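Local coordinates for dephospho-CoA kinase (Campylobacter jejuni subsp. jejuni serotype O:2, PDB 4ZO4), which probably phosphorylates the 3'-hydroxyl group of dephospho-coenzyme A with ATP, the last step of coenzyme A biosynthesis, at residues E49-K52 against I53-F57; F79-K82 against E83-K86. One frame throughout, in Å; residues are numbered along the deposited sequence.

Contact 1 of 2, residues E49-K52 against I53-F57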
loop_
_atom_site.group_PDB
_atom_site.type_symbol
_atom_site.label_atom_id
_atom_site.label_comp_id
_atom_site.label_asym_id
_atom_site.label_seq_id
_atom_site.Cartn_x
_atom_site.Cartn_y
_atom_site.Cartn_z
ATOM N N GLU A 49 3.975 -12.463 -25.062
ATOM C CA GLU A 49 4.898 -12.214 -23.957
ATOM C C GLU A 49 4.209 -12.433 -22.611
ATOM O O GLU A 49 4.769 -13.051 -21.721
ATOM C CB GLU A 49 5.599 -10.855 -24.054
ATOM C CG GLU A 49 6.978 -10.962 -24.713
ATOM C CD GLU A 49 7.947 -11.941 -23.976
ATOM O OE1 GLU A 49 8.753 -12.663 -24.651
ATOM O OE2 GLU A 49 7.896 -11.996 -22.712
ATOM N N LEU A 50 2.967 -11.989 -22.500
ATOM C CA LEU A 50 2.180 -12.155 -21.277
ATOM C C LEU A 50 1.961 -13.645 -20.920
ATOM O O LEU A 50 2.071 -14.059 -19.760
ATOM C CB LEU A 50 0.835 -11.418 -21.415
ATOM C CG LEU A 50 0.837 -9.875 -21.379
ATOM C CD1 LEU A 50 -0.417 -9.292 -22.022
ATOM C CD2 LEU A 50 0.939 -9.373 -19.938
ATOM N N GLU A 51 1.666 -14.465 -21.905
ATOM C CA GLU A 51 1.591 -15.902 -21.653
ATOM C C GLU A 51 2.859 -16.400 -20.951
ATOM O O GLU A 51 2.731 -17.070 -19.928
ATOM C CB GLU A 51 1.368 -16.682 -22.930
ATOM C CG GLU A 51 0.901 -18.115 -22.710
ATOM C CD GLU A 51 2.026 -19.129 -22.495
ATOM O OE1 GLU A 51 1.724 -20.177 -21.862
ATOM O OE2 GLU A 51 3.186 -18.889 -22.946
ATOM N N LYS A 52 4.058 -16.085 -21.478
ATOM C CA LYS A 52 5.354 -16.513 -20.835
ATOM C C LYS A 52 5.442 -16.069 -19.375
ATOM O O LYS A 52 5.570 -16.860 -18.481
ATOM C CB LYS A 52 6.578 -15.943 -21.572
ATOM C CG LYS A 52 7.062 -16.750 -22.767
ATOM C CD LYS A 52 7.467 -15.845 -23.930
ATOM C CE LYS A 52 7.817 -16.664 -25.166
ATOM N NZ LYS A 52 7.904 -15.884 -26.446
ATOM N N ILE A 53 5.318 -14.775 -19.164
ATOM C CA ILE A 53 5.438 -14.137 -17.866
ATOM C C ILE A 53 4.427 -14.709 -16.885
ATOM O O ILE A 53 4.781 -15.002 -15.777
ATOM C CB ILE A 53 5.211 -12.604 -18.040
ATOM C CG1 ILE A 53 6.228 -12.008 -19.045
ATOM C CG2 ILE A 53 5.313 -11.871 -16.710
ATOM C CD1 ILE A 53 5.966 -10.566 -19.413
ATOM N N PHE A 54 3.163 -14.872 -17.287
ATOM C CA PHE A 54 2.083 -15.237 -16.346
ATOM C C PHE A 54 1.682 -16.707 -16.277
ATOM O O PHE A 54 1.149 -17.150 -15.264
ATOM C CB PHE A 54 0.853 -14.399 -16.636
ATOM C CG PHE A 54 1.014 -12.983 -16.233
ATOM C CD1 PHE A 54 0.861 -12.610 -14.915
ATOM C CD2 PHE A 54 1.391 -12.032 -17.151
ATOM C CE1 PHE A 54 1.041 -11.300 -14.522
ATOM C CE2 PHE A 54 1.565 -10.721 -16.766
ATOM C CZ PHE A 54 1.401 -10.357 -15.446
ATOM N N SER A 55 1.909 -17.456 -17.346
ATOM C CA SER A 55 1.615 -18.887 -17.351
ATOM C C SER A 55 2.152 -19.611 -16.122
ATOM O O SER A 55 1.448 -20.464 -15.592
ATOM C CB SER A 55 2.109 -19.579 -18.631
ATOM O OG SER A 55 3.518 -19.541 -18.746
ATOM N N PRO A 56 3.360 -19.261 -15.631
ATOM C CA PRO A 56 3.777 -19.969 -14.384
ATOM C C PRO A 56 2.919 -19.742 -13.122
ATOM O O PRO A 56 3.250 -20.285 -12.068
ATOM C CB PRO A 56 5.220 -19.457 -14.124
ATOM C CG PRO A 56 5.426 -18.291 -15.020
ATOM C CD PRO A 56 4.456 -18.447 -16.188
ATOM N N PHE A 57 1.869 -18.916 -13.206
ATOM C CA PHE A 57 0.971 -18.682 -12.068
ATOM C C PHE A 57 -0.267 -19.561 -12.095
ATOM O O PHE A 57 -0.987 -19.652 -11.099
ATOM C CB PHE A 57 0.523 -17.232 -12.031
ATOM C CG PHE A 57 1.604 -16.285 -11.668
ATOM C CD1 PHE A 57 1.955 -16.098 -10.342
ATOM C CD2 PHE A 57 2.262 -15.558 -12.644
ATOM C CE1 PHE A 57 2.952 -15.201 -10.000
ATOM C CE2 PHE A 57 3.251 -14.650 -12.310
ATOM C CZ PHE A 57 3.601 -14.476 -10.991
#
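Ile53 N and Phe54 N donate to Glu49 O (3.1 Å) and Leu50 O (2.8 Å), i to i+4 bonds of helix 47-54; farther along, residues 55-57 tighten into a short 3-10 segment. The first of these bonds is almost straight, with an N-H...O angle of 176°.

On the buried side, Leu50 and Phe54 run alongside each other and point the same way. In both, CG stands anti to the carbonyl carbon (chi1 -72°), which carries Leu50 CD2 to within 3.5 Å of Phe54 CE2. Leu50 O lies at the edge of the Phe54 ring, in its plane, while one ring face has Ile53 CG2 3.8 Å above it, offset toward the rim. Glu49 crosses Ile53 at about a right angle, its OE2 4.0 Å from Ile53 CG1. The Glu49 carboxylate also makes a long salt bridge to Lys52, with 3.8 Å between OE1 and NZ. The Pro56 ring lies near Lys52 O.

The helix lies against two others: Ile53 packs on Ile87 and Phe91 of helix 82-109, and Phe54 on Leu74 of helix 71-80. Ile53 also touches Leu153 of the second subunit, and its carbonyl oxygen accepts a hydrogen bond from Arg161 of that chain, so this part of the helix packs both within its own chain and against the neighbouring subunit.

Contact 2 of 2, residues F79-K82 against E83-K86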
loop_
_atom_site.group_PDB
_atom_site.type_symbol
_atom_site.label_atom_id
_atom_site.label_comp_id
_atom_site.label_asym_id
_atom_site.label_seq_id
_atom_site.Cartn_x
_atom_site.Cartn_y
_atom_site.Cartn_z
ATOM N N PHE A 79 -5.717 -11.036 -9.271
ATOM C CA PHE A 79 -6.497 -10.898 -8.052
ATOM C C PHE A 79 -5.947 -11.859 -6.976
ATOM O O PHE A 79 -5.801 -11.472 -5.825
ATOM C CB PHE A 79 -7.990 -11.139 -8.309
ATOM C CG PHE A 79 -8.820 -11.105 -7.058
ATOM C CD1 PHE A 79 -9.098 -9.892 -6.413
ATOM C CD2 PHE A 79 -9.297 -12.295 -6.495
ATOM C CE1 PHE A 79 -9.840 -9.871 -5.236
ATOM C CE2 PHE A 79 -10.040 -12.273 -5.321
ATOM C CZ PHE A 79 -10.311 -11.061 -4.690
ATOM N N ASN A 80 -5.607 -13.086 -7.361
ATOM C CA ASN A 80 -5.051 -14.082 -6.411
ATOM C C ASN A 80 -3.582 -13.945 -6.062
ATOM O O ASN A 80 -3.103 -14.618 -5.153
ATOM C CB ASN A 80 -5.216 -15.491 -6.968
ATOM C CG ASN A 80 -6.655 -15.845 -7.204
ATOM O OD1 ASN A 80 -7.554 -15.343 -6.524
ATOM N ND2 ASN A 80 -6.890 -16.688 -8.195
ATOM N N ASN A 81 -2.854 -13.107 -6.787
ATOM C CA ASN A 81 -1.414 -13.064 -6.625
ATOM C C ASN A 81 -0.896 -11.655 -6.693
ATOM O O ASN A 81 -1.064 -10.956 -7.708
ATOM C CB ASN A 81 -0.773 -13.920 -7.701
ATOM C CG ASN A 81 0.642 -14.256 -7.388
ATOM O OD1 ASN A 81 1.528 -13.400 -7.458
ATOM N ND2 ASN A 81 0.877 -15.514 -7.047
ATOM N N LYS A 82 -0.274 -11.243 -5.597
ATOM C CA LYS A 82 0.335 -9.923 -5.440
ATOM C C LYS A 82 1.501 -9.698 -6.420
ATOM O O LYS A 82 1.686 -8.617 -6.968
ATOM C CB LYS A 82 0.813 -9.773 -3.991
ATOM C CG LYS A 82 0.972 -8.356 -3.457
ATOM C CD LYS A 82 1.184 -8.380 -1.941
ATOM C CE LYS A 82 1.429 -6.993 -1.352
ATOM N NZ LYS A 82 1.508 -7.019 0.140
ATOM N N GLU A 83 2.276 -10.733 -6.644
ATOM C CA GLU A 83 3.435 -10.644 -7.499
ATOM C C GLU A 83 2.972 -10.478 -8.927
ATOM O O GLU A 83 3.569 -9.719 -9.692
ATOM C CB GLU A 83 4.299 -11.915 -7.363
ATOM C CG GLU A 83 5.587 -11.904 -8.179
ATOM C CD GLU A 83 6.081 -13.293 -8.561
ATOM O OE1 GLU A 83 6.019 -14.201 -7.709
ATOM O OE2 GLU A 83 6.539 -13.468 -9.715
ATOM N N ALA A 84 1.914 -11.196 -9.298
ATOM C CA ALA A 84 1.355 -11.109 -10.659
ATOM C C ALA A 84 0.830 -9.718 -10.900
ATOM O O ALA A 84 1.066 -9.126 -11.932
ATOM C CB ALA A 84 0.247 -12.102 -10.845
ATOM N N LYS A 85 0.124 -9.190 -9.924
ATOM C CA LYS A 85 -0.415 -7.866 -10.027
ATOM C C LYS A 85 0.677 -6.840 -10.264
ATOM O O LYS A 85 0.551 -5.996 -11.148
ATOM C CB LYS A 85 -1.173 -7.507 -8.754
ATOM C CG LYS A 85 -2.147 -6.341 -8.907
ATOM C CD LYS A 85 -2.284 -5.549 -7.618
ATOM C CE LYS A 85 -2.560 -6.425 -6.399
ATOM N NZ LYS A 85 -2.645 -5.636 -5.135
ATOM N N LYS A 86 1.750 -6.873 -9.479
ATOM C CA LYS A 86 2.778 -5.854 -9.656
ATOM C C LYS A 86 3.417 -6.023 -11.013
ATOM O O LYS A 86 3.674 -5.053 -11.700
ATOM C CB LYS A 86 3.820 -5.894 -8.561
ATOM C CG LYS A 86 3.307 -5.417 -7.212
ATOM C CD LYS A 86 4.425 -5.327 -6.178
ATOM C CE LYS A 86 3.863 -5.051 -4.774
ATOM N NZ LYS A 86 4.879 -4.613 -3.762
#
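Asn81 caps the start of helix 82-109 with its side-chain oxygen, which meets two backbone amides of the first turn. The bond from Ala84 N to Asn81 OD1 is 2.9 Å long, with an N-H...O angle of 151°; Glu83 N is equally near OD1, but its 120° angle makes that bond weak. Asn81 CG stands opposite its own backbone N (chi1 -163°), and this torsion turns the amide forward over the helix start. The cap thus gives Ala84 N, and more weakly Glu83 N, a partner where no earlier helical turn supplies a carbonyl.

Regular backbone bonds follow, from Lys85 N to Asn81 O and from Lys86 N to Lys82 O, each 3.1 Å.

Apolar contact is slight: Asn81 CB meets the methyl CB of Ala84 at 3.8 Å.

The charged ends of Glu83 and Lys85 pair with the second subunit. Glu83 forms a salt bridge with Arg161 and a hydrogen bond with Ser164 of that subunit, and Lys85 NZ forms a salt bridge with its Glu89.

The capped turn joins helix 71-80 to helix 82-109, and Ala84 packs back on Ile77 and Val78 of the preceding helix.

In the fold
Contact 1 comes first along the chain, on helix 47-54 and the 3-10 segment after it; contact 2 follows at the turn from helix 71-80 into helix 82-109. Their centres are about 12 Å apart, and Phe57 joins them: its CE1 lies 3.4 Å from Asn81 OD1 and its CZ 3.4 Å from Glu83 OE2. Phe54 CE1 also packs on Ala84 O. Both contacts belong to a helical region away from the predicted ATP-binding residues, which follow strand 7-12 of the parallel sheet in this P-loop kinase. Arg161 of the second subunit reaches both contacts, so the two share one part of the subunit interface.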